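Local coordinates for protein LYND (Lyngbya aestuarii, PDB 4V1T) that probably acts as an ATP-dependent YcaO-type cyclodehydratase that heterocyclises side chains of a precursor peptide, and also binds a zinc ion, at residues P194-V197 and C203-C206; L182-P185 and L190-G193; D160-E165 and H209-N214; T151-V156 and A265-K270; I306-C311 and I431-E436. All coordinates share one frame; numbering follows the deposited sequence.

Contact 1 (P194-V197 and C203-C206); sequences PVFV and CWDC. With ZN (zinc ion), chain K.
With CG of F196 anti to its own carbonyl carbon (chi1 -60°) and CG of W204 anti to the backbone N (chi1 170°), the two aromatic side chains lie side by side and point the same way. The phenyl ring thereby backs the start of helix 204-213, whose N-cap and first turn supply two of the four zinc cysteines. Its touch is mainly with backbone: CE1 of F196 comes obliquely to 3.5 Å from both C of C203 and N of W204. One atom further round, CZ of F196 sits 4.1 Å from CB of W204, at the edge of the indole. P194 covers one phenyl face with its CG, and W180 of the adjoining strand stacks on the same ring.

An apolar strand end thus backs a metal-bearing helix start. C203 occupies the N-cap, and with C206 it forms a capping box in which sulfur replaces the usual oxygen; both of its bonds are weak. N of C206 reaches SG of C203 at 3.4 Å, and N of C203 returns the bond to SG of C206. C311 and C314 complete the coordination, while segment 203-206 supplies SG of C203 at 2.0 Å from the zinc and SG of C206 at 2.4 Å.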
# COMPACT_ATOMS: atom_id res chain seq x y z
N PRO B 194 14.92 -17.28 -6.50
CA PRO B 194 14.36 -18.06 -5.39
C PRO B 194 15.19 -19.27 -5.02
O PRO B 194 16.16 -19.61 -5.71
CB PRO B 194 13.02 -18.50 -5.94
CG PRO B 194 13.31 -18.74 -7.38
CD PRO B 194 14.33 -17.70 -7.79
N VAL B 195 14.80 -19.90 -3.92
CA VAL B 195 15.14 -21.28 -3.67
C VAL B 195 14.10 -22.13 -4.39
O VAL B 195 12.91 -22.05 -4.08
CB VAL B 195 15.15 -21.62 -2.16
CG1 VAL B 195 15.19 -23.13 -1.94
CG2 VAL B 195 16.32 -20.94 -1.48
N PHE B 196 14.55 -22.93 -5.35
CA PHE B 196 13.70 -23.87 -6.05
C PHE B 196 13.65 -25.19 -5.29
O PHE B 196 14.67 -25.83 -5.08
CB PHE B 196 14.21 -24.12 -7.48
CG PHE B 196 14.27 -22.89 -8.34
CD1 PHE B 196 13.12 -22.40 -8.94
CD2 PHE B 196 15.46 -22.22 -8.54
CE1 PHE B 196 13.17 -21.28 -9.74
CE2 PHE B 196 15.52 -21.10 -9.36
CZ PHE B 196 14.37 -20.63 -9.95
N VAL B 197 12.45 -25.59 -4.89
CA VAL B 197 12.22 -26.90 -4.28
C VAL B 197 11.34 -27.74 -5.22
O VAL B 197 10.13 -27.51 -5.28
CB VAL B 197 11.54 -26.79 -2.90
CG1 VAL B 197 11.50 -28.15 -2.23
CG2 VAL B 197 12.29 -25.80 -2.01
N CYS B 203 9.32 -24.09 -10.81
CA CYS B 203 10.64 -24.39 -11.36
C CYS B 203 11.22 -23.13 -12.02
O CYS B 203 10.58 -22.07 -12.02
CB CYS B 203 10.54 -25.54 -12.35
SG CYS B 203 9.49 -25.22 -13.81
N TRP B 204 12.42 -23.24 -12.57
CA TRP B 204 13.02 -22.11 -13.26
C TRP B 204 12.22 -21.75 -14.51
O TRP B 204 12.19 -20.60 -14.92
CB TRP B 204 14.47 -22.41 -13.63
CG TRP B 204 15.06 -21.39 -14.55
CD1 TRP B 204 15.70 -20.24 -14.19
CD2 TRP B 204 15.06 -21.43 -15.97
NE1 TRP B 204 16.09 -19.55 -15.32
CE2 TRP B 204 15.72 -20.26 -16.42
CE3 TRP B 204 14.57 -22.33 -16.92
CZ2 TRP B 204 15.90 -19.98 -17.78
CZ3 TRP B 204 14.75 -22.05 -18.27
CH2 TRP B 204 15.41 -20.88 -18.68
N ASP B 205 11.56 -22.75 -15.09
CA ASP B 205 10.75 -22.52 -16.27
C ASP B 205 9.49 -21.73 -15.93
O ASP B 205 9.02 -20.92 -16.74
CB ASP B 205 10.37 -23.86 -16.92
CG ASP B 205 10.33 -23.78 -18.42
OD1 ASP B 205 10.17 -22.67 -18.96
OD2 ASP B 205 10.47 -24.84 -19.06
N CYS B 206 8.92 -21.98 -14.75
CA CYS B 206 7.81 -21.17 -14.23
C CYS B 206 8.19 -19.69 -14.21
O CYS B 206 7.41 -18.82 -14.59
CB CYS B 206 7.40 -21.60 -12.81
SG CYS B 206 6.65 -23.23 -12.66
ZN ZN K . 7.51 -25.16 -13.75

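Contact 2 (L182-P185 and L190-G193); sequences LVKP and LWLG
Strand segments 182-184 and 190-193 of a beta hairpin run antiparallel at 170°, their axes approaching to 4.7 Å. K184 and W191 form a hydrogen-bonded pair: N of K184 gives a nearly straight bond to O of W191 (2.8 Å, 169°), and N of W191 answers to O of K184 at 3.2 Å. At the far end N of G193 donates to O of L182 over 2.8 Å. G193 has backbone angles at which a CB would press on the carbonyl oxygen of L192, so the lack of a side chain suits the position.

The side chains sort onto two faces, as expected of a sheet pair. On one, K184 and W191 cross: the lysine chain passes over the indole, CD standing 4.3 Å from the centroid of the five-membered ring and 19° off its normal, a CH-pi contact. Beyond the ring the lysine chain bends at its last torsion, and NZ is held by O of V186, O of V189 and a salt bridge to E28 of the second subunit, which ties the hairpin to the dimer interface.

On the other face V183 and L192 make a non-hydrogen-bonded pair. CG2 of V183, anti to the backbone N, leans toward the partner strand, where it meets CD1 of L192 at 4.0 Å and O of W191 at 3.4 Å. The branch of L190 turns inward beside it, leaving its CD1 3.4 Å from O of K184.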
# COMPACT_ATOMS: atom_id res chain seq x y z
N LEU B 182 19.14 -19.44 -6.80
CA LEU B 182 19.66 -18.56 -7.83
C LEU B 182 20.02 -17.22 -7.23
O LEU B 182 19.33 -16.71 -6.35
CB LEU B 182 18.64 -18.36 -8.95
CG LEU B 182 18.92 -18.93 -10.33
CD1 LEU B 182 17.84 -18.48 -11.30
CD2 LEU B 182 20.30 -18.55 -10.86
N VAL B 183 21.12 -16.65 -7.70
CA VAL B 183 21.53 -15.33 -7.28
C VAL B 183 22.30 -14.63 -8.40
O VAL B 183 22.99 -15.27 -9.20
CB VAL B 183 22.40 -15.38 -6.01
CG1 VAL B 183 23.69 -16.11 -6.27
CG2 VAL B 183 22.69 -13.98 -5.50
N LYS B 184 22.16 -13.31 -8.45
CA LYS B 184 22.85 -12.47 -9.41
C LYS B 184 23.42 -11.29 -8.64
O LYS B 184 22.74 -10.31 -8.41
CB LYS B 184 21.88 -12.01 -10.50
CG LYS B 184 22.40 -10.91 -11.46
CD LYS B 184 21.25 -10.40 -12.33
CE LYS B 184 21.53 -9.05 -12.94
NZ LYS B 184 21.69 -7.99 -11.91
N PRO B 185 24.69 -11.40 -8.21
CA PRO B 185 25.29 -10.37 -7.37
C PRO B 185 26.00 -9.29 -8.18
O PRO B 185 26.50 -8.34 -7.60
CB PRO B 185 26.28 -11.17 -6.54
CG PRO B 185 26.77 -12.23 -7.50
CD PRO B 185 25.58 -12.56 -8.37
N LEU B 190 20.79 -6.22 -7.49
CA LEU B 190 20.96 -7.56 -6.95
C LEU B 190 19.67 -8.33 -7.12
O LEU B 190 18.61 -7.84 -6.75
CB LEU B 190 21.35 -7.51 -5.46
CG LEU B 190 21.14 -8.79 -4.63
CD1 LEU B 190 22.07 -9.91 -5.08
CD2 LEU B 190 21.31 -8.51 -3.15
N TRP B 191 19.76 -9.53 -7.70
CA TRP B 191 18.66 -10.49 -7.65
C TRP B 191 19.07 -11.60 -6.71
O TRP B 191 20.18 -12.13 -6.80
CB TRP B 191 18.33 -11.09 -9.02
CG TRP B 191 17.80 -10.12 -10.02
CD1 TRP B 191 18.16 -8.81 -10.18
CD2 TRP B 191 16.83 -10.40 -11.03
NE1 TRP B 191 17.45 -8.25 -11.22
CE2 TRP B 191 16.63 -9.20 -11.76
CE3 TRP B 191 16.10 -11.54 -11.38
CZ2 TRP B 191 15.74 -9.12 -12.83
CZ3 TRP B 191 15.21 -11.45 -12.44
CH2 TRP B 191 15.03 -10.25 -13.16
N LEU B 192 18.18 -11.94 -5.79
CA LEU B 192 18.44 -12.94 -4.78
C LEU B 192 17.23 -13.87 -4.67
O LEU B 192 16.13 -13.44 -4.36
CB LEU B 192 18.75 -12.26 -3.45
CG LEU B 192 18.97 -13.14 -2.23
CD1 LEU B 192 20.14 -14.09 -2.42
CD2 LEU B 192 19.17 -12.29 -0.99
N GLY B 193 17.44 -15.15 -4.93
CA GLY B 193 16.37 -16.13 -4.93
C GLY B 193 15.86 -16.36 -6.34
O GLY B 193 16.31 -15.70 -7.29

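Contact 3 (D160-E165 and H209-N214); sequences DYLQPE and HRLRGN
An Asx turn coincides here with a type I beta turn from D160 to Q163, in the loop that follows strand 154-157, and this tight bend presses two side chains onto helix 204-213. OD2 of D160 accepts from N of L162 at 3.0 Å (154°), on its anti side and 31° out of the carboxylate plane; the same oxygen also has a salt bridge with R215.

Held by this bond, L162 points at the helix and slides past L211 from the opposite direction. Its CD2 lies 3.7 Å from CB of L211, and its CD1 approaches N of R212 at 4.1 Å. L211, with CG anti to its carbonyl carbon (chi1 -75°), extends CD1 to within 3.6 Å of CB of Y161, so that both central residues of the turn touch one leucine. Cutting L162 back to alanine would probably open a gap beside CB of L211 and leave the aliphatic flank of the turn poorly seated on the helix.

The chain of R212 bends at chi2, and a water accepts from its NH2 and donates weakly to O of L162 at 3.4 Å. Between the two segments, then, the direct contact is apolar and the polar link runs through water. A direct bond to the helix comes from NE1 of W204 to O of Y161, which implies that shape seats the leucines while directed bonds fix the turn around them.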
# COMPACT_ATOMS: atom_id res chain seq x y z
N ASP B 160 22.54 -13.30 -15.45
CA ASP B 160 21.19 -13.08 -15.95
C ASP B 160 20.33 -14.28 -15.63
O ASP B 160 20.80 -15.42 -15.71
CB ASP B 160 21.21 -12.80 -17.47
CG ASP B 160 19.93 -12.16 -17.96
OD1 ASP B 160 19.84 -10.92 -17.93
OD2 ASP B 160 19.02 -12.91 -18.37
N TYR B 161 19.07 -14.03 -15.29
CA TYR B 161 18.15 -15.10 -14.90
C TYR B 161 17.56 -15.87 -16.09
O TYR B 161 16.83 -16.83 -15.89
CB TYR B 161 17.04 -14.55 -14.03
CG TYR B 161 17.38 -14.54 -12.55
CD1 TYR B 161 18.64 -14.14 -12.10
CD2 TYR B 161 16.46 -14.94 -11.59
CE1 TYR B 161 18.95 -14.13 -10.75
CE2 TYR B 161 16.76 -14.94 -10.24
CZ TYR B 161 18.01 -14.53 -9.83
OH TYR B 161 18.30 -14.52 -8.49
N LEU B 162 17.87 -15.44 -17.31
CA LEU B 162 17.42 -16.15 -18.51
C LEU B 162 18.59 -16.81 -19.24
O LEU B 162 18.48 -17.15 -20.42
CB LEU B 162 16.67 -15.20 -19.46
CG LEU B 162 15.26 -14.76 -19.03
CD1 LEU B 162 14.69 -13.80 -20.05
CD2 LEU B 162 14.34 -15.96 -18.85
N GLN B 163 19.69 -17.01 -18.54
CA GLN B 163 20.81 -17.76 -19.11
C GLN B 163 20.35 -19.16 -19.50
O GLN B 163 19.85 -19.90 -18.66
CB GLN B 163 21.97 -17.86 -18.11
CG GLN B 163 22.85 -16.62 -18.04
CD GLN B 163 23.79 -16.50 -19.23
OE1 GLN B 163 23.66 -17.23 -20.20
NE2 GLN B 163 24.75 -15.58 -19.14
N PRO B 164 20.52 -19.53 -20.79
CA PRO B 164 19.98 -20.82 -21.26
C PRO B 164 20.50 -22.05 -20.51
O PRO B 164 19.82 -23.07 -20.50
CB PRO B 164 20.40 -20.87 -22.74
CG PRO B 164 21.40 -19.80 -22.92
CD PRO B 164 21.09 -18.75 -21.89
N GLU B 165 21.67 -21.96 -19.88
CA GLU B 165 22.20 -23.08 -19.12
C GLU B 165 21.34 -23.39 -17.88
O GLU B 165 21.36 -24.51 -17.37
CB GLU B 165 23.63 -22.81 -18.68
CG GLU B 165 24.19 -23.91 -17.79
CD GLU B 165 25.67 -23.78 -17.52
OE1 GLU B 165 26.36 -23.00 -18.22
OE2 GLU B 165 26.15 -24.49 -16.60
N HIS B 209 9.02 -18.11 -17.89
CA HIS B 209 7.81 -17.78 -18.64
C HIS B 209 7.34 -16.36 -18.30
O HIS B 209 6.79 -15.67 -19.14
CB HIS B 209 6.71 -18.80 -18.35
CG HIS B 209 5.52 -18.69 -19.24
ND1 HIS B 209 4.40 -17.95 -18.91
CD2 HIS B 209 5.26 -19.25 -20.45
CE1 HIS B 209 3.51 -18.05 -19.88
NE2 HIS B 209 4.01 -18.83 -20.83
N ARG B 210 7.54 -15.94 -17.06
CA ARG B 210 7.20 -14.58 -16.67
C ARG B 210 8.28 -13.59 -17.11
O ARG B 210 7.98 -12.51 -17.61
CB ARG B 210 7.00 -14.49 -15.15
CG ARG B 210 5.84 -15.31 -14.59
CD ARG B 210 4.49 -14.73 -15.00
NE ARG B 210 3.39 -15.63 -14.68
CZ ARG B 210 2.70 -15.61 -13.54
NH1 ARG B 210 2.97 -14.72 -12.60
NH2 ARG B 210 1.72 -16.49 -13.36
N LEU B 211 9.54 -13.97 -16.92
CA LEU B 211 10.67 -13.11 -17.27
C LEU B 211 10.70 -12.74 -18.74
O LEU B 211 10.80 -11.56 -19.07
CB LEU B 211 11.99 -13.79 -16.91
CG LEU B 211 12.38 -13.85 -15.44
CD1 LEU B 211 13.69 -14.61 -15.26
CD2 LEU B 211 12.50 -12.45 -14.85
N ARG B 212 10.62 -13.74 -19.61
CA ARG B 212 10.59 -13.53 -21.07
C ARG B 212 9.54 -12.48 -21.44
O ARG B 212 9.79 -11.59 -22.24
CB ARG B 212 10.31 -14.85 -21.80
CG ARG B 212 11.55 -15.63 -22.19
CD ARG B 212 11.31 -17.13 -22.20
NE ARG B 212 12.56 -17.87 -22.10
CZ ARG B 212 12.68 -19.12 -21.66
NH1 ARG B 212 11.61 -19.81 -21.27
NH2 ARG B 212 13.88 -19.67 -21.59
N GLY B 213 8.37 -12.60 -20.83
CA GLY B 213 7.28 -11.69 -21.10
C GLY B 213 7.51 -10.28 -20.61
O GLY B 213 7.15 -9.32 -21.28
N ASN B 214 8.10 -10.15 -19.43
CA ASN B 214 8.34 -8.84 -18.85
C ASN B 214 9.63 -8.16 -19.35
O ASN B 214 10.04 -7.14 -18.82
CB ASN B 214 8.37 -8.95 -17.32
CG ASN B 214 7.05 -9.45 -16.76
OD1 ASN B 214 5.99 -9.16 -17.30
ND2 ASN B 214 7.11 -10.19 -15.66
O HOH W 1 15.63 -17.98 -22.07

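Contact 4 (T151-V156 and A265-K270); sequences TALNVV and AKWIVK
Apolar contact comes first between L153 and W267, whose side chains cross at an angle. CD1 of L153 lies 3.9 Å from CD1 of W267 and 4.0 Å from its NE1, approaching the pyrrole part of the indole obliquely; CD2 of L153 follows at 4.1 Å from CD1 of W267. The leucine reaches this place because its CG is anti to the backbone N (chi1 -173°), extending the two methyls toward the helix. CB of A152 also points that way, and I268 is partly shielded by the residues leading into the strand, though more loosely. On its other flanks W267 packs against V195 and V197, while L153 also meets I264 and V114.

Polar contact is indirect. O of A152 stands at the indole edge, near its plane, but 4.1 Å from NE1 of W267, and a water fills the step between them: it accepts from NE1 of W267 at 2.9 Å and donates to O of A152, over a distance short enough to leave its exact place doubtful. An alanine in place of W267 would probably leave this water without its indole donor and open a gap between L153 and the two valines.

Backbone bonds define the platform: N of V269 pairs with O of A265 at 3.0 Å in helix 250-275. From the same helix, NZ of K266 bonds to O of S296 of the second subunit. A long helix laid against the beginning of a central strand, itself flanked by parallel strands 114-118 and 180-184, is characteristic of a layered alpha/beta fold and consistent with a Rossmann-like sheet.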
# COMPACT_ATOMS: atom_id res chain seq x y z
N THR B 151 23.26 -32.77 -2.14
CA THR B 151 23.51 -31.83 -1.05
C THR B 151 22.21 -31.14 -0.66
O THR B 151 21.20 -31.27 -1.34
CB THR B 151 24.57 -30.77 -1.43
OG1 THR B 151 24.08 -29.94 -2.49
CG2 THR B 151 25.87 -31.45 -1.85
N ALA B 152 22.25 -30.40 0.44
CA ALA B 152 21.07 -29.71 0.92
C ALA B 152 20.74 -28.49 0.08
O ALA B 152 19.61 -28.02 0.08
CB ALA B 152 21.27 -29.31 2.36
N LEU B 153 21.72 -27.95 -0.64
CA LEU B 153 21.49 -26.79 -1.48
C LEU B 153 22.59 -26.56 -2.50
O LEU B 153 23.77 -26.52 -2.16
CB LEU B 153 21.34 -25.54 -0.62
CG LEU B 153 20.93 -24.27 -1.35
CD1 LEU B 153 19.47 -24.36 -1.78
CD2 LEU B 153 21.16 -23.07 -0.47
N ASN B 154 22.20 -26.41 -3.76
CA ASN B 154 23.12 -25.96 -4.80
C ASN B 154 22.86 -24.48 -5.07
O ASN B 154 21.74 -24.09 -5.39
CB ASN B 154 22.95 -26.78 -6.08
CG ASN B 154 23.94 -26.40 -7.17
OD1 ASN B 154 25.09 -26.07 -6.90
ND2 ASN B 154 23.49 -26.45 -8.41
N VAL B 155 23.89 -23.66 -4.93
CA VAL B 155 23.77 -22.23 -5.17
C VAL B 155 24.32 -21.88 -6.55
O VAL B 155 25.49 -22.15 -6.85
CB VAL B 155 24.51 -21.42 -4.11
CG1 VAL B 155 24.28 -19.94 -4.30
CG2 VAL B 155 24.07 -21.84 -2.73
N VAL B 156 23.48 -21.27 -7.39
CA VAL B 156 23.85 -20.93 -8.75
C VAL B 156 24.00 -19.42 -8.90
O VAL B 156 23.04 -18.68 -8.72
CB VAL B 156 22.81 -21.45 -9.77
CG1 VAL B 156 23.25 -21.13 -11.20
CG2 VAL B 156 22.62 -22.94 -9.61
N ALA B 265 22.20 -19.55 4.78
CA ALA B 265 22.23 -20.06 6.15
C ALA B 265 20.82 -20.23 6.70
O ALA B 265 20.50 -21.26 7.29
CB ALA B 265 23.03 -19.13 7.04
N LYS B 266 19.97 -19.24 6.48
CA LYS B 266 18.62 -19.28 6.97
C LYS B 266 17.84 -20.41 6.31
O LYS B 266 17.00 -21.03 6.95
CB LYS B 266 17.91 -17.95 6.73
CG LYS B 266 18.30 -16.86 7.73
CD LYS B 266 17.24 -15.80 7.85
CE LYS B 266 17.31 -14.81 6.71
NZ LYS B 266 16.00 -14.19 6.42
N TRP B 267 18.12 -20.67 5.04
CA TRP B 267 17.45 -21.78 4.36
C TRP B 267 17.86 -23.14 4.90
O TRP B 267 17.00 -23.98 5.18
CB TRP B 267 17.71 -21.76 2.84
CG TRP B 267 17.18 -22.99 2.22
CD1 TRP B 267 17.89 -24.06 1.79
CD2 TRP B 267 15.80 -23.32 2.02
NE1 TRP B 267 17.05 -25.03 1.32
CE2 TRP B 267 15.76 -24.60 1.44
CE3 TRP B 267 14.60 -22.64 2.25
CZ2 TRP B 267 14.57 -25.22 1.09
CZ3 TRP B 267 13.41 -23.27 1.91
CH2 TRP B 267 13.41 -24.54 1.34
N ILE B 268 19.16 -23.37 5.05
CA ILE B 268 19.65 -24.68 5.48
C ILE B 268 19.20 -24.97 6.90
O ILE B 268 18.91 -26.13 7.24
CB ILE B 268 21.19 -24.81 5.37
CG1 ILE B 268 21.89 -23.73 6.19
CG2 ILE B 268 21.62 -24.74 3.92
CD1 ILE B 268 23.40 -23.88 6.26
N VAL B 269 19.14 -23.93 7.75
CA VAL B 269 18.70 -24.12 9.13
C VAL B 269 17.23 -24.49 9.15
O VAL B 269 16.81 -25.46 9.80
CB VAL B 269 18.94 -22.86 9.97
CG1 VAL B 269 18.18 -22.92 11.30
CG2 VAL B 269 20.42 -22.67 10.21
N LYS B 270 16.44 -23.72 8.41
CA LYS B 270 15.03 -24.01 8.22
C LYS B 270 14.81 -25.42 7.69
O LYS B 270 13.94 -26.16 8.16
CB LYS B 270 14.42 -22.97 7.28
CG LYS B 270 12.98 -23.23 6.87
CD LYS B 270 12.24 -21.91 6.69
CE LYS B 270 10.89 -22.08 6.05
NZ LYS B 270 10.31 -20.77 5.68
O HOH W 2 17.38 -27.93 1.08

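Contact 5 (I306-C311 and I431-E436); sequences IKRSQC and IFQGDE. With ZN (zinc ion), chain K.
The guanidinium of R308 and the amide of Q433 meet from opposite directions with their planes 47° apart. They join the zinc-site loop, here a type I turn from R308 to C311, to a loop of the YcaO family region. OE1 of Q433 lies at the guanidinium edge, taking a weak bond from NH2 of R308 (3.0 Å, 126°), and a water in the guanidinium plane bridges the same NH2 to NE2 of Q433. Over one face, toward the rim, stands OE1 of Q310. The amide of Q310 is almost coplanar with the carboxylate of D435, 9° apart, but their near approach is through carbon: CG of Q310 is 3.7 Å from OD2 of D435.

Water carries much of the joint: one molecule accepts from NE2 of Q310 and donates to OE1 of Q433 and to OD2 of D435. D724 grips the first loop, taking a salt bridge from NE of R308 and a bond from NE2 of Q310. The second is braced internally, since E436 accepts from N of Q433 at its OE2 (2.7 Å) and from N of G434 at its OE1. At the end of the turn, SG of C311 binds the zinc at 2.3 Å.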
# COMPACT_ATOMS: atom_id res chain seq x y z
N ILE B 306 4.85 -17.89 -8.58
CA ILE B 306 3.76 -18.86 -8.56
C ILE B 306 4.20 -20.11 -9.32
O ILE B 306 4.73 -20.03 -10.41
CB ILE B 306 2.47 -18.28 -9.19
CG1 ILE B 306 1.81 -17.28 -8.24
CG2 ILE B 306 1.46 -19.40 -9.48
CD1 ILE B 306 2.47 -15.93 -8.21
N LYS B 307 3.99 -21.26 -8.71
CA LYS B 307 4.20 -22.53 -9.40
C LYS B 307 3.07 -22.73 -10.39
O LYS B 307 1.91 -22.87 -10.00
CB LYS B 307 4.25 -23.68 -8.39
CG LYS B 307 4.32 -25.07 -9.01
CD LYS B 307 4.38 -26.13 -7.93
CE LYS B 307 3.52 -27.35 -8.26
NZ LYS B 307 4.30 -28.40 -8.95
N ARG B 308 3.40 -22.74 -11.68
CA ARG B 308 2.40 -22.86 -12.73
C ARG B 308 2.00 -24.31 -12.90
O ARG B 308 2.83 -25.17 -13.19
CB ARG B 308 2.93 -22.29 -14.05
CG ARG B 308 3.52 -20.89 -13.91
CD ARG B 308 4.01 -20.34 -15.24
NE ARG B 308 2.91 -20.15 -16.19
CZ ARG B 308 2.83 -20.69 -17.40
NH1 ARG B 308 3.80 -21.47 -17.87
NH2 ARG B 308 1.78 -20.44 -18.17
N SER B 309 0.71 -24.59 -12.71
CA SER B 309 0.20 -25.97 -12.83
C SER B 309 0.35 -26.51 -14.24
O SER B 309 0.48 -27.72 -14.43
CB SER B 309 -1.27 -26.03 -12.43
OG SER B 309 -1.50 -25.30 -11.23
N GLN B 310 0.34 -25.61 -15.22
CA GLN B 310 0.43 -25.98 -16.62
C GLN B 310 1.84 -25.84 -17.16
O GLN B 310 2.05 -25.77 -18.37
CB GLN B 310 -0.55 -25.14 -17.46
CG GLN B 310 -0.17 -23.68 -17.69
CD GLN B 310 -0.59 -22.77 -16.56
OE1 GLN B 310 -0.42 -23.09 -15.38
NE2 GLN B 310 -1.13 -21.61 -16.91
N CYS B 311 2.83 -25.82 -16.28
CA CYS B 311 4.21 -25.67 -16.71
C CYS B 311 4.64 -26.83 -17.59
O CYS B 311 4.50 -27.99 -17.19
CB CYS B 311 5.15 -25.57 -15.51
SG CYS B 311 6.88 -25.39 -15.97
N ILE B 431 -3.54 -13.82 -24.22
CA ILE B 431 -2.41 -14.03 -25.11
C ILE B 431 -2.17 -15.51 -25.38
O ILE B 431 -2.22 -16.33 -24.47
CB ILE B 431 -1.13 -13.39 -24.57
CG1 ILE B 431 -1.32 -11.88 -24.42
CG2 ILE B 431 0.05 -13.68 -25.50
CD1 ILE B 431 -0.26 -11.21 -23.57
N PHE B 432 -1.87 -15.83 -26.63
CA PHE B 432 -1.66 -17.21 -27.04
C PHE B 432 -0.30 -17.71 -26.55
O PHE B 432 0.74 -17.21 -26.97
CB PHE B 432 -1.76 -17.32 -28.56
CG PHE B 432 -1.55 -18.71 -29.09
CD1 PHE B 432 -2.53 -19.68 -28.98
CD2 PHE B 432 -0.36 -19.04 -29.73
CE1 PHE B 432 -2.33 -20.95 -29.48
CE2 PHE B 432 -0.16 -20.31 -30.22
CZ PHE B 432 -1.14 -21.26 -30.10
N GLN B 433 -0.32 -18.69 -25.65
CA GLN B 433 0.91 -19.28 -25.10
C GLN B 433 1.35 -20.54 -25.86
O GLN B 433 2.55 -20.85 -25.91
CB GLN B 433 0.72 -19.63 -23.63
CG GLN B 433 0.35 -18.45 -22.74
CD GLN B 433 0.23 -18.84 -21.28
OE1 GLN B 433 0.68 -19.92 -20.87
NE2 GLN B 433 -0.39 -17.97 -20.49
N GLY B 434 0.39 -21.25 -26.43
CA GLY B 434 0.66 -22.46 -27.18
C GLY B 434 0.05 -23.72 -26.57
O GLY B 434 0.24 -24.81 -27.09
N ASP B 435 -0.70 -23.57 -25.48
CA ASP B 435 -1.33 -24.70 -24.79
C ASP B 435 -2.85 -24.60 -24.79
O ASP B 435 -3.52 -25.33 -24.07
CB ASP B 435 -0.82 -24.78 -23.35
CG ASP B 435 -1.14 -23.54 -22.54
OD1 ASP B 435 -1.53 -22.52 -23.14
OD2 ASP B 435 -1.00 -23.59 -21.29
N GLU B 436 -3.39 -23.69 -25.59
CA GLU B 436 -4.81 -23.46 -25.63
C GLU B 436 -5.53 -24.60 -26.34
O GLU B 436 -4.95 -25.23 -27.24
CB GLU B 436 -5.12 -22.13 -26.33
CG GLU B 436 -4.68 -20.88 -25.58
CD GLU B 436 -3.19 -20.65 -25.59
OE1 GLU B 436 -2.47 -21.39 -26.29
OE2 GLU B 436 -2.72 -19.72 -24.89
ZN ZN K . 7.51 -25.16 -13.75
O HOH W 3 0.02 -18.35 -17.64
O HOH W 4 -1.51 -21.28 -19.82
O HOH W 5 1.05 -24.66 -20.52

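The five contacts form a connected set round one sheet and one zinc. Contact 1 continues contact 2 along strand 189-196, with O of P194 3.2 Å from N of L182, and contact 4 joins the same sheet where N of V183 meets O of V156 at 3.0 Å. Y161 of contact 3 ties in two neighbours: its OH lies 2.6 Å from O of G193 in contact 2, and its O 2.9 Å from NE1 of W204 in contact 1. Contacts 1 and 5 share the zinc, and H209 of contact 3 packs on R308 of contact 5, which leads toward the YcaO, ADP-binding part of the chain. Contacts 4 and 5 have centres about 29 Å apart.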